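Local coordinates for protein peptidoglycan glycosyltransferase (Atopobium parvulum, PDB 4OVD) that is a penicillin-binding protein that joins an N-terminal dimerisation-type domain to a C-terminal domain of the penicillin-binding family, at residues A[60-65]-A[69-74]; A[157-162]-A[223-228]; A[165-170]-A[176-181]; A[383-388]-A[448-453]. All blocks are in the same frame, centred on the assembly; numbering follows the deposited sequence.

Contact 1 (A[60-65]-A[69-74])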
loop_
_atom_site.group_PDB
_atom_site.type_symbol
_atom_site.label_atom_id
_atom_site.label_comp_id
_atom_site.label_asym_id
_atom_site.label_seq_id
_atom_site.Cartn_x
_atom_site.Cartn_y
_atom_site.Cartn_z
ATOM N N GLY A 60 12.607 16.483 18.913
ATOM C CA GLY A 60 12.453 15.127 19.422
ATOM C C GLY A 60 13.211 14.130 18.551
ATOM O O GLY A 60 13.403 14.329 17.362
ATOM N N THR A 61 13.614 13.034 19.172
ATOM C CA THR A 61 14.380 12.003 18.547
ATOM C C THR A 61 13.381 11.024 17.885
ATOM O O THR A 61 12.250 10.857 18.354
ATOM C CB THR A 61 15.261 11.326 19.616
ATOM O OG1 THR A 61 16.254 12.253 20.054
ATOM C CG2 THR A 61 15.977 10.060 19.080
ATOM N N ILE A 62 13.795 10.436 16.771
ATOM C CA ILE A 62 12.977 9.459 16.049
ATOM C C ILE A 62 13.713 8.129 16.146
ATOM O O ILE A 62 14.854 8.037 15.705
ATOM C CB ILE A 62 12.719 9.842 14.564
ATOM C CG1 ILE A 62 12.027 11.216 14.508
ATOM C CG2 ILE A 62 11.898 8.729 13.903
ATOM C CD1 ILE A 62 11.681 11.788 13.161
ATOM N N TYR A 63 13.073 7.148 16.804
ATOM C CA TYR A 63 13.592 5.810 16.960
ATOM C C TYR A 63 12.894 4.827 16.034
ATOM O O TYR A 63 11.732 5.004 15.719
ATOM C CB TYR A 63 13.301 5.316 18.377
ATOM C CG TYR A 63 13.960 6.123 19.473
ATOM C CD1 TYR A 63 15.283 5.903 19.856
ATOM C CD2 TYR A 63 13.247 7.089 20.142
ATOM C CE1 TYR A 63 15.873 6.666 20.866
ATOM C CE2 TYR A 63 13.814 7.858 21.126
ATOM C CZ TYR A 63 15.113 7.628 21.523
ATOM O OH TYR A 63 15.604 8.434 22.561
ATOM N N ASP A 64 13.588 3.786 15.606
ATOM C CA ASP A 64 12.944 2.745 14.834
ATOM C C ASP A 64 12.397 1.706 15.867
ATOM O O ASP A 64 12.550 1.903 17.076
ATOM C CB ASP A 64 13.880 2.124 13.790
ATOM C CG ASP A 64 14.724 0.978 14.335
ATOM O OD1 ASP A 64 14.923 0.831 15.576
ATOM O OD2 ASP A 64 15.231 0.246 13.463
ATOM N N ARG A 65 11.779 0.610 15.407
ATOM C CA ARG A 65 11.140 -0.351 16.302
ATOM C C ARG A 65 12.096 -1.070 17.257
ATOM O O ARG A 65 11.636 -1.580 18.267
ATOM C CB ARG A 65 10.349 -1.422 15.486
ATOM C CG ARG A 65 11.236 -2.461 14.786
ATOM C CD ARG A 65 10.448 -3.361 13.838
ATOM N NE ARG A 65 9.158 -3.706 14.424
ATOM C CZ ARG A 65 8.882 -4.792 15.128
ATOM N NH1 ARG A 65 9.795 -5.758 15.339
ATOM N NH2 ARG A 65 7.648 -4.926 15.606
ATOM N N VAL A 69 18.475 4.879 16.583
ATOM C CA VAL A 69 18.234 6.306 16.406
ATOM C C VAL A 69 18.262 6.545 14.905
ATOM O O VAL A 69 19.235 6.156 14.219
ATOM C CB VAL A 69 19.262 7.201 17.168
ATOM C CG1 VAL A 69 19.090 8.683 16.832
ATOM C CG2 VAL A 69 19.132 6.990 18.676
ATOM N N LEU A 70 17.176 7.133 14.390
ATOM C CA LEU A 70 17.100 7.373 12.972
ATOM C C LEU A 70 17.398 8.817 12.765
ATOM O O LEU A 70 18.092 9.171 11.837
ATOM C CB LEU A 70 15.734 6.987 12.423
ATOM C CG LEU A 70 15.282 5.551 12.614
ATOM C CD1 LEU A 70 13.934 5.332 11.951
ATOM C CD2 LEU A 70 16.310 4.551 12.081
ATOM N N ALA A 71 16.898 9.658 13.672
ATOM C CA ALA A 71 17.149 11.077 13.609
ATOM C C ALA A 71 17.257 11.694 14.995
ATOM O O ALA A 71 16.461 11.427 15.893
ATOM C CB ALA A 71 16.053 11.758 12.826
HETATM N N MSE A 72 18.207 12.596 15.145
HETATM C CA MSE A 72 18.439 13.254 16.425
HETATM C C MSE A 72 19.012 14.587 16.131
HETATM O O MSE A 72 19.706 14.748 15.119
HETATM C CB MSE A 72 19.464 12.498 17.231
HETATM C CG MSE A 72 20.566 11.959 16.301
HETATM SE SE MSE A 72 22.362 12.265 17.048
HETATM C CE MSE A 72 23.132 10.571 16.369
ATOM N N SER A 73 18.713 15.529 17.021
ATOM C CA SER A 73 19.142 16.927 16.896
ATOM C C SER A 73 20.334 17.168 17.776
ATOM O O SER A 73 20.410 16.695 18.902
ATOM C CB SER A 73 18.013 17.938 17.174
ATOM O OG SER A 73 17.113 18.044 16.068
ATOM N N VAL A 74 21.216 17.988 17.233
ATOM C CA VAL A 74 22.521 18.281 17.750
ATOM C C VAL A 74 22.811 19.772 17.618
ATOM O O VAL A 74 22.303 20.419 16.724
ATOM C CB VAL A 74 23.473 17.380 16.916
ATOM C CG1 VAL A 74 24.811 18.022 16.649
ATOM C CG2 VAL A 74 23.569 16.016 17.570
HETATM O O HOH W 1 16.773 14.871 19.075
#
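The carbonyl oxygen of Ile-62 is gripped by two successive backbone N-H groups of the facing strand. Leu-70 N is the closer donor, 2.8 Å from Ile-62 O, and meets it nearly end-on, with a C=O...N angle of 163°. Ala-71 N adds a weak bond, 3.3 Å from the same Ile-62 O. In return Ile-62 N donates to Ala-71 O at 3.0 Å, lying in the plane of that carbonyl. Two residues, Leu-70 and Ala-71, thus face one, the criterion for a classic beta bulge. The bulge sits in the antiparallel hairpin of strands 62-63 and 69-74, where it shifts the register by one between the hydrogen-bonded pair Ile-62/Ala-71 and the non-hydrogen-bonded pair Tyr-63/Val-69. The hairpin lies inside a mixed sheet, with strand 151-153 next to 69-74 and strand 219-221 next to 62-63.

On the face bearing Tyr-63, Val-69 CG2 comes obliquely to within 3.9 Å of Tyr-63 CE1, the two side chains running alongside in the same direction. Thr-61 CG2 sits 3.5 Å above the Tyr-63 ring plane, near its rim. With CG2 opposite the backbone N (OG1 at chi1 -68°), the Thr-61 methyl also reaches Val-69 CG1 at 4.1 Å. The Thr-61 hydroxyl is left to a water, 2.8 Å from OG1, that accepts from Ser-73 N. Leu-70 lays both methyls against Asp-64, CD1 being 3.7 Å from Asp-64 CB. Beyond that methylene, Asp-64 OD1 accepts from Asn-66 N and Asn-68 N in the connecting loop, and OD2 from Ile-225 N.

Contact 2 (A[157-162]-A[223-228])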
loop_
_atom_site.group_PDB
_atom_site.type_symbol
_atom_site.label_atom_id
_atom_site.label_comp_id
_atom_site.label_asym_id
_atom_site.label_seq_id
_atom_site.Cartn_x
_atom_site.Cartn_y
_atom_site.Cartn_z
ATOM N N GLY A 157 22.309 7.379 7.196
ATOM C CA GLY A 157 22.422 8.120 5.951
ATOM C C GLY A 157 21.105 8.239 5.233
ATOM O O GLY A 157 20.117 8.628 5.840
ATOM N N ASN A 158 21.096 7.849 3.958
ATOM C CA ASN A 158 19.912 7.929 3.088
ATOM C C ASN A 158 18.858 6.872 3.267
ATOM O O ASN A 158 17.787 6.946 2.637
ATOM C CB ASN A 158 20.332 7.918 1.627
ATOM C CG ASN A 158 21.137 9.148 1.250
ATOM O OD1 ASN A 158 20.910 10.253 1.770
ATOM N ND2 ASN A 158 22.064 8.973 0.331
ATOM N N VAL A 159 19.121 5.931 4.160
ATOM C CA VAL A 159 18.198 4.841 4.393
ATOM C C VAL A 159 16.961 5.320 5.136
ATOM O O VAL A 159 17.030 5.743 6.271
ATOM C CB VAL A 159 18.807 3.696 5.248
ATOM C CG1 VAL A 159 17.768 2.595 5.394
ATOM C CG2 VAL A 159 20.091 3.129 4.626
ATOM N N GLY A 160 15.811 5.202 4.518
ATOM C CA GLY A 160 14.589 5.584 5.201
ATOM C C GLY A 160 14.356 7.071 5.276
ATOM O O GLY A 160 13.352 7.508 5.883
ATOM N N VAL A 161 15.215 7.854 4.621
ATOM C CA VAL A 161 15.057 9.302 4.710
ATOM C C VAL A 161 13.769 9.770 3.998
ATOM O O VAL A 161 13.208 10.837 4.308
ATOM C CB VAL A 161 16.290 10.049 4.197
ATOM C CG1 VAL A 161 16.318 10.071 2.677
ATOM C CG2 VAL A 161 16.267 11.470 4.711
ATOM N N GLN A 162 13.312 8.996 3.024
ATOM C CA GLN A 162 12.075 9.283 2.355
ATOM C C GLN A 162 10.916 9.271 3.365
ATOM O O GLN A 162 9.993 10.099 3.299
ATOM C CB GLN A 162 11.847 8.276 1.248
ATOM C CG GLN A 162 10.780 8.660 0.226
ATOM C CD GLN A 162 10.757 7.626 -0.888
ATOM O OE1 GLN A 162 10.544 6.481 -0.614
ATOM N NE2 GLN A 162 11.027 8.008 -2.102
ATOM N N ILE A 223 9.006 1.195 11.889
ATOM C CA ILE A 223 10.010 0.814 10.904
ATOM C C ILE A 223 11.160 -0.009 11.411
ATOM O O ILE A 223 11.654 0.286 12.476
ATOM C CB ILE A 223 10.640 2.093 10.326
ATOM C CG1 ILE A 223 9.617 2.825 9.493
ATOM C CG2 ILE A 223 11.850 1.784 9.450
ATOM C CD1 ILE A 223 9.191 2.084 8.253
ATOM N N ASP A 224 11.597 -1.021 10.656
ATOM C CA ASP A 224 12.780 -1.818 11.038
ATOM C C ASP A 224 13.799 -1.331 10.043
ATOM O O ASP A 224 13.713 -1.557 8.844
ATOM C CB ASP A 224 12.575 -3.317 10.932
ATOM C CG ASP A 224 13.841 -4.106 11.344
ATOM O OD1 ASP A 224 14.905 -3.807 10.751
ATOM O OD2 ASP A 224 13.772 -5.034 12.212
ATOM N N ILE A 225 14.763 -0.602 10.541
ATOM C CA ILE A 225 15.699 0.075 9.648
ATOM C C ILE A 225 16.481 -0.831 8.753
ATOM O O ILE A 225 16.761 -0.469 7.621
ATOM C CB ILE A 225 16.623 1.026 10.429
ATOM C CG1 ILE A 225 17.278 2.058 9.491
ATOM C CG2 ILE A 225 17.579 0.233 11.305
ATOM C CD1 ILE A 225 16.285 2.997 8.873
ATOM N N GLU A 226 16.842 -2.006 9.238
ATOM C CA GLU A 226 17.564 -2.950 8.370
ATOM C C GLU A 226 16.647 -3.483 7.239
ATOM O O GLU A 226 17.068 -3.703 6.108
ATOM C CB GLU A 226 18.141 -4.110 9.198
ATOM C CG GLU A 226 19.459 -4.596 8.639
ATOM C CD GLU A 226 20.556 -3.534 8.698
ATOM O OE1 GLU A 226 20.577 -2.693 9.636
ATOM O OE2 GLU A 226 21.429 -3.547 7.802
ATOM N N LEU A 227 15.360 -3.642 7.535
ATOM C CA LEU A 227 14.411 -4.081 6.523
ATOM C C LEU A 227 14.136 -2.940 5.545
ATOM O O LEU A 227 13.853 -3.136 4.377
ATOM C CB LEU A 227 13.128 -4.545 7.187
ATOM C CG LEU A 227 12.237 -5.241 6.189
ATOM C CD1 LEU A 227 13.014 -6.392 5.549
ATOM C CD2 LEU A 227 10.995 -5.712 6.929
ATOM N N GLN A 228 14.283 -1.733 6.015
ATOM C CA GLN A 228 14.067 -0.582 5.165
ATOM C C GLN A 228 15.164 -0.531 4.147
ATOM O O GLN A 228 14.934 -0.249 2.996
ATOM C CB GLN A 228 14.028 0.694 6.019
ATOM C CG GLN A 228 13.846 1.948 5.224
ATOM C CD GLN A 228 12.519 2.006 4.552
ATOM O OE1 GLN A 228 11.533 1.392 5.018
ATOM N NE2 GLN A 228 12.458 2.754 3.451
#
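Val-159 CG1 and Ile-225 CD1 meet methyl to methyl at 3.8 Å, their side chains crossing obliquely. CG1 is the Val-159 branch opposite its own backbone N, and it also skirts the aliphatic part of Gln-228, whose CG is 4.0 Å from Val-159 CG1. Beside this apolar patch, Gln-228 CG rests on the bare backbone of Gly-160, 3.7 Å from Gly-160 CA. The glutamine chain leaves extended and then bends at chi2 (66°), and its amide end stays beside the glycine, with Gln-228 NE2 4.0 Å from Gly-160 CA.

The glycine surface is presented by a type II beta turn running from Asn-158 to Val-161. Gly-160 occupies its third position with a positive phi of 77°. Across from it lies the first turn of helix 225-242, so the contact joins two helix starts; Gly-160 holds the N-cap position of helix 161-164, and Asp-224 caps the other through its side chain. There Asp-224 OD1 accepts from Leu-227 N at 3.3 Å, the donor approaching from 40° out of the carboxylate plane; a weak bond from Glu-226 N to Asp-224 OD1 is added at 3.0 Å.

The next shell ties the two sides together. Glu-232 OE2, one helical turn beyond Gln-228, accepts from both Gly-160 N and Gln-228 NE2, bridging the turn and the helix, while NE2 also donates to Ala-263 O of strand 260-266. Asp-224 OD1 has a further partner in a salt bridge to Arg-556 on helix 542-556, which may help to fix the carboxylate where it caps the helix.

Contact 3 (A[165-170]-A[176-181])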
loop_
_atom_site.group_PDB
_atom_site.type_symbol
_atom_site.label_atom_id
_atom_site.label_comp_id
_atom_site.label_asym_id
_atom_site.label_seq_id
_atom_site.Cartn_x
_atom_site.Cartn_y
_atom_site.Cartn_z
ATOM N N GLY A 165 11.872 12.172 6.206
ATOM C CA GLY A 165 11.713 13.550 5.729
ATOM C C GLY A 165 12.940 14.338 6.099
ATOM O O GLY A 165 13.838 13.823 6.750
ATOM N N PHE A 166 13.015 15.595 5.703
ATOM C CA PHE A 166 14.180 16.409 6.083
ATOM C C PHE A 166 13.690 17.578 6.825
ATOM O O PHE A 166 12.480 17.893 6.813
ATOM C CB PHE A 166 15.087 16.766 4.894
ATOM C CG PHE A 166 14.550 17.849 4.006
ATOM C CD1 PHE A 166 13.570 17.590 3.087
ATOM C CD2 PHE A 166 15.086 19.137 4.070
ATOM C CE1 PHE A 166 13.073 18.618 2.282
ATOM C CE2 PHE A 166 14.615 20.153 3.261
ATOM C CZ PHE A 166 13.608 19.887 2.370
ATOM N N VAL A 167 14.616 18.200 7.520
ATOM C CA VAL A 167 14.365 19.387 8.323
ATOM C C VAL A 167 15.144 20.483 7.618
ATOM O O VAL A 167 16.302 20.279 7.235
ATOM C CB VAL A 167 14.855 19.129 9.787
ATOM C CG1 VAL A 167 14.783 20.372 10.656
ATOM C CG2 VAL A 167 14.033 18.009 10.423
ATOM N N ASN A 168 14.516 21.627 7.367
ATOM C CA ASN A 168 15.264 22.720 6.741
ATOM C C ASN A 168 16.082 23.539 7.732
ATOM O O ASN A 168 16.082 23.264 8.928
ATOM C CB ASN A 168 14.328 23.617 5.966
ATOM C CG ASN A 168 13.339 24.339 6.846
ATOM O OD1 ASN A 168 13.567 24.580 8.030
ATOM N ND2 ASN A 168 12.244 24.715 6.256
ATOM N N ALA A 169 16.781 24.557 7.201
ATOM C CA ALA A 169 17.644 25.499 7.952
ATOM C C ALA A 169 16.943 26.209 9.097
ATOM O O ALA A 169 17.571 26.544 10.083
ATOM C CB ALA A 169 18.247 26.525 6.999
ATOM N N ASP A 170 15.663 26.495 8.949
ATOM C CA ASP A 170 14.893 27.065 10.056
ATOM C C ASP A 170 14.501 25.967 11.010
ATOM O O ASP A 170 13.644 26.167 11.852
ATOM C CB ASP A 170 13.610 27.691 9.574
ATOM C CG ASP A 170 13.855 28.895 8.688
ATOM O OD1 ASP A 170 15.013 29.376 8.624
ATOM O OD2 ASP A 170 12.887 29.372 8.060
ATOM N N GLY A 176 7.956 14.227 4.793
ATOM C CA GLY A 176 7.890 13.011 5.585
ATOM C C GLY A 176 7.331 13.185 6.974
ATOM O O GLY A 176 6.445 14.010 7.221
ATOM N N LEU A 177 7.835 12.386 7.881
ATOM C CA LEU A 177 7.383 12.374 9.299
ATOM C C LEU A 177 7.865 13.617 10.084
ATOM O O LEU A 177 7.139 14.138 10.970
ATOM C CB LEU A 177 7.791 11.079 9.983
ATOM C CG LEU A 177 7.134 9.793 9.488
ATOM C CD1 LEU A 177 7.639 8.644 10.316
ATOM C CD2 LEU A 177 5.642 9.887 9.649
ATOM N N GLU A 178 9.001 14.158 9.668
ATOM C CA GLU A 178 9.505 15.403 10.263
ATOM C C GLU A 178 8.455 16.486 10.125
ATOM O O GLU A 178 8.248 17.277 11.045
ATOM C CB GLU A 178 10.807 15.793 9.601
ATOM C CG GLU A 178 11.960 14.891 9.943
ATOM C CD GLU A 178 12.629 15.135 11.315
ATOM O OE1 GLU A 178 12.039 15.756 12.212
ATOM O OE2 GLU A 178 13.799 14.701 11.483
ATOM N N TYR A 179 7.787 16.511 8.964
ATOM C CA TYR A 179 6.725 17.451 8.698
ATOM C C TYR A 179 5.421 17.016 9.354
ATOM O O TYR A 179 4.744 17.787 10.036
ATOM C CB TYR A 179 6.464 17.664 7.173
ATOM C CG TYR A 179 5.255 18.561 6.907
ATOM C CD1 TYR A 179 5.326 19.945 7.082
ATOM C CD2 TYR A 179 4.061 18.030 6.562
ATOM C CE1 TYR A 179 4.207 20.772 6.897
ATOM C CE2 TYR A 179 2.944 18.820 6.372
ATOM C CZ TYR A 179 3.027 20.192 6.540
ATOM O OH TYR A 179 1.902 20.951 6.293
ATOM N N TYR A 180 5.056 15.779 9.145
ATOM C CA TYR A 180 3.750 15.288 9.643
ATOM C C TYR A 180 3.620 15.476 11.165
ATOM O O TYR A 180 2.581 15.935 11.650
ATOM C CB TYR A 180 3.508 13.824 9.257
ATOM C CG TYR A 180 2.104 13.406 9.429
ATOM C CD1 TYR A 180 1.212 13.660 8.438
ATOM C CD2 TYR A 180 1.652 12.825 10.590
ATOM C CE1 TYR A 180 -0.098 13.354 8.539
ATOM C CE2 TYR A 180 0.312 12.522 10.730
ATOM C CZ TYR A 180 -0.538 12.779 9.675
ATOM O OH TYR A 180 -1.847 12.528 9.663
ATOM N N TYR A 181 4.673 15.185 11.885
ATOM C CA TYR A 181 4.669 15.310 13.335
ATOM C C TYR A 181 5.551 16.489 13.816
ATOM O O TYR A 181 6.148 16.459 14.914
ATOM C CB TYR A 181 5.166 14.005 13.981
ATOM C CG TYR A 181 4.203 12.824 13.815
ATOM C CD1 TYR A 181 2.990 12.810 14.499
ATOM C CD2 TYR A 181 4.506 11.738 12.977
ATOM C CE1 TYR A 181 2.119 11.735 14.388
ATOM C CE2 TYR A 181 3.645 10.644 12.872
ATOM C CZ TYR A 181 2.433 10.670 13.563
ATOM O OH TYR A 181 1.546 9.616 13.521
#
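Glu-178 lays the flat face of its carboxylate over a methyl of Val-167. Val-167 CG2 is 3.3 Å from Glu-178 CD and lies almost directly above that carbon; its separations from Glu-178 OE1 and OE2 are equal, 3.5 Å each, so neither oxygen is preferred. The two side chains cross at about a right angle. The glutamate is folded to achieve this: with CG opposite its carbonyl carbon (chi1 -70°), the chain bends at chi2 (-79°), which sets the acid against Val-167. On the way Glu-178 CG passes 3.9 Å from Gly-165 O.

The oxygens are engaged beyond the two segments. OE2 forms a salt bridge with Arg-152 NE and OE1 another with Arg-59 NE, so each half of the carboxylate has its own arginine; this pairing probably keeps the buried acid ionised and fixes the rotation of its plane above the methyl.

At the root of the loop the backbones close on each other. Gly-165 CA and Gly-176 CA are 3.9 Å apart, and both residues have positive phi, 87° at Gly-165. Without side chains there, the chain entering helix 176-180 can lie directly against the chain leaving helix 161-164. Backbone hydrogen bonds link Leu-177 with Ile-163 and Glu-178 with Leu-164, extending this approach past the glycines. The arrangement is a pair of consecutive short helices joined by a compact loop, within the region assigned to the dimerisation domain family: a first helix ended by a positive-phi glycine, a loop that folds back, and a second helix whose leading segment packs beside that glycine.

Contact 4 (A[383-388]-A[448-453])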
loop_
_atom_site.group_PDB
_atom_site.type_symbol
_atom_site.label_atom_id
_atom_site.label_comp_id
_atom_site.label_asym_id
_atom_site.label_seq_id
_atom_site.Cartn_x
_atom_site.Cartn_y
_atom_site.Cartn_z
ATOM N N GLY A 383 -5.938 7.253 6.498
ATOM C CA GLY A 383 -5.598 7.698 7.836
ATOM C C GLY A 383 -4.113 7.518 8.095
ATOM O O GLY A 383 -3.678 7.754 9.176
ATOM N N ILE A 384 -3.334 7.059 7.113
ATOM C CA ILE A 384 -1.876 6.854 7.305
ATOM C C ILE A 384 -1.213 8.163 7.773
ATOM O O ILE A 384 -1.631 9.290 7.395
ATOM C CB ILE A 384 -1.191 6.313 6.025
ATOM C CG1 ILE A 384 0.308 6.058 6.239
ATOM C CG2 ILE A 384 -1.386 7.291 4.852
ATOM C CD1 ILE A 384 0.909 5.189 5.204
ATOM N N ASP A 385 -0.185 8.039 8.621
ATOM C CA ASP A 385 0.447 9.232 9.139
ATOM C C ASP A 385 1.639 9.626 8.273
ATOM O O ASP A 385 2.792 9.527 8.692
ATOM C CB ASP A 385 0.814 9.064 10.621
ATOM C CG ASP A 385 1.656 7.830 10.874
ATOM O OD1 ASP A 385 1.596 6.848 10.069
ATOM O OD2 ASP A 385 2.333 7.794 11.925
ATOM N N PHE A 386 1.327 10.146 7.095
ATOM C CA PHE A 386 2.338 10.546 6.133
ATOM C C PHE A 386 1.724 11.625 5.261
ATOM O O PHE A 386 0.563 11.529 4.874
ATOM C CB PHE A 386 2.806 9.349 5.297
ATOM C CG PHE A 386 4.089 9.570 4.656
ATOM C CD1 PHE A 386 5.251 9.447 5.403
ATOM C CD2 PHE A 386 4.179 10.012 3.361
ATOM C CE1 PHE A 386 6.483 9.759 4.862
ATOM C CE2 PHE A 386 5.423 10.286 2.801
ATOM C CZ PHE A 386 6.573 10.160 3.550
ATOM N N PRO A 387 2.505 12.638 4.899
ATOM C CA PRO A 387 1.874 13.747 4.158
ATOM C C PRO A 387 1.452 13.466 2.732
ATOM O O PRO A 387 1.984 12.592 2.137
ATOM C CB PRO A 387 2.951 14.828 4.148
ATOM C CG PRO A 387 4.062 14.306 5.024
ATOM C CD PRO A 387 3.928 12.867 5.202
ATOM N N GLY A 388 0.468 14.194 2.225
ATOM C CA GLY A 388 0.093 14.104 0.816
ATOM C C GLY A 388 -0.758 12.946 0.398
ATOM O O GLY A 388 -0.782 12.609 -0.766
ATOM N N VAL A 448 -0.306 5.081 20.864
ATOM C CA VAL A 448 -1.541 5.583 20.234
ATOM C C VAL A 448 -2.471 4.448 19.765
ATOM O O VAL A 448 -1.986 3.395 19.392
ATOM C CB VAL A 448 -1.117 6.507 19.048
ATOM C CG1 VAL A 448 -2.252 6.803 18.082
ATOM C CG2 VAL A 448 -0.509 7.798 19.586
ATOM N N SER A 449 -3.802 4.614 19.854
ATOM C CA SER A 449 -4.693 3.582 19.275
ATOM C C SER A 449 -5.100 4.111 17.875
ATOM O O SER A 449 -5.338 5.302 17.641
ATOM C CB SER A 449 -5.873 3.130 20.170
ATOM O OG SER A 449 -6.871 4.103 20.282
ATOM N N TRP A 450 -5.020 3.211 16.925
ATOM C CA TRP A 450 -5.283 3.497 15.553
ATOM C C TRP A 450 -6.617 2.855 15.208
ATOM O O TRP A 450 -6.851 1.694 15.558
ATOM C CB TRP A 450 -4.172 2.887 14.728
ATOM C CG TRP A 450 -2.937 3.600 14.880
ATOM C CD1 TRP A 450 -1.913 3.283 15.700
ATOM C CD2 TRP A 450 -2.566 4.832 14.214
ATOM N NE1 TRP A 450 -0.920 4.216 15.593
ATOM C CE2 TRP A 450 -1.289 5.180 14.689
ATOM C CE3 TRP A 450 -3.176 5.637 13.231
ATOM C CZ2 TRP A 450 -0.603 6.303 14.235
ATOM C CZ3 TRP A 450 -2.505 6.737 12.780
ATOM C CH2 TRP A 450 -1.217 7.073 13.287
ATOM N N PRO A 451 -7.472 3.589 14.497
ATOM C CA PRO A 451 -8.816 3.091 14.166
ATOM C C PRO A 451 -8.820 1.818 13.322
ATOM O O PRO A 451 -7.942 1.616 12.455
ATOM C CB PRO A 451 -9.442 4.247 13.346
ATOM C CG PRO A 451 -8.536 5.454 13.563
ATOM C CD PRO A 451 -7.178 4.891 13.859
ATOM N N THR A 452 -9.769 0.945 13.638
ATOM C CA THR A 452 -9.986 -0.298 12.899
ATOM C C THR A 452 -11.440 -0.241 12.422
ATOM O O THR A 452 -12.228 0.540 12.942
ATOM C CB THR A 452 -9.811 -1.582 13.739
ATOM O OG1 THR A 452 -10.724 -1.573 14.838
ATOM C CG2 THR A 452 -8.402 -1.780 14.259
ATOM N N LYS A 453 -11.805 -1.073 11.451
ATOM C CA LYS A 453 -13.154 -1.077 10.919
ATOM C C LYS A 453 -13.540 -2.501 10.483
ATOM O O LYS A 453 -12.806 -3.125 9.738
ATOM C CB LYS A 453 -13.168 -0.167 9.696
ATOM C CG LYS A 453 -14.543 0.105 9.126
ATOM C CD LYS A 453 -14.414 0.960 7.880
ATOM C CE LYS A 453 -15.753 1.439 7.354
ATOM N NZ LYS A 453 -15.490 2.246 6.128
#
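An inverse gamma turn centred on Asp-385 forms one side of this contact between two loops of the penicillin-binding family domain, and the indole of Trp-450 forms the other. The turn is closed by a weak bond from Phe-386 N to Ile-384 O, 3.1 Å long. The bond from CA to CB of Asp-385 heads toward the 448-453 loop, and Asp-385 CG lies 3.8 Å from Trp-450 CH2, at the far end of the six-membered ring. Carboxylate and indole planes are inclined at 62°, and the approach to the ring is oblique. With CG set between the backbone N and the carbonyl carbon (chi1 54°), the Asp-385 side chain brings OD2 to 4.0 Å from Trp-450 CZ2.

The acid is firmly held by other groups: OD1 accepts from Phe-439 N, and OD2 is hydrogen-bonded to Met-440 N and to the hydroxyl of Tyr-181. Trp-450 in turn is stacked with His-438, and its NE1 makes a weak bond to Met-440 O, so residues 438-440 hold both partners, through the backbone of Phe-439 and Met-440 and the ring of His-438. Val-448 CG1 stands 3.8 Å above the indole plane, toward its rim. Beside the aspartate, the carbonyl of Gly-383 meets the same ring, Gly-383 O being 3.9 Å from Trp-450 CZ3.

Along the chain contact 1 comes first, then contact 3, which lies between the two segments of contact 2, and contact 4 last. Contacts 1 and 2 have centres about 12 Å apart and touch where Leu-70 CD2 packs 3.6 Å from Ile-225 CD1, setting the hairpin against the start of helix 225-242. Contact 3, also about 12 Å from contact 1 between centres, packs Glu-178 against Ile-62 and Ala-71. Contact 4 is about 19 Å from contact 3 by centres, yet a probable, unusually short hydrogen bond between Tyr-181 and Asp-385 links them. Strands 62-63 and 440-443 share one mixed sheet. Together the contacts show the dimerisation-family region joined to the penicillin-binding domain by both sheet and side chains.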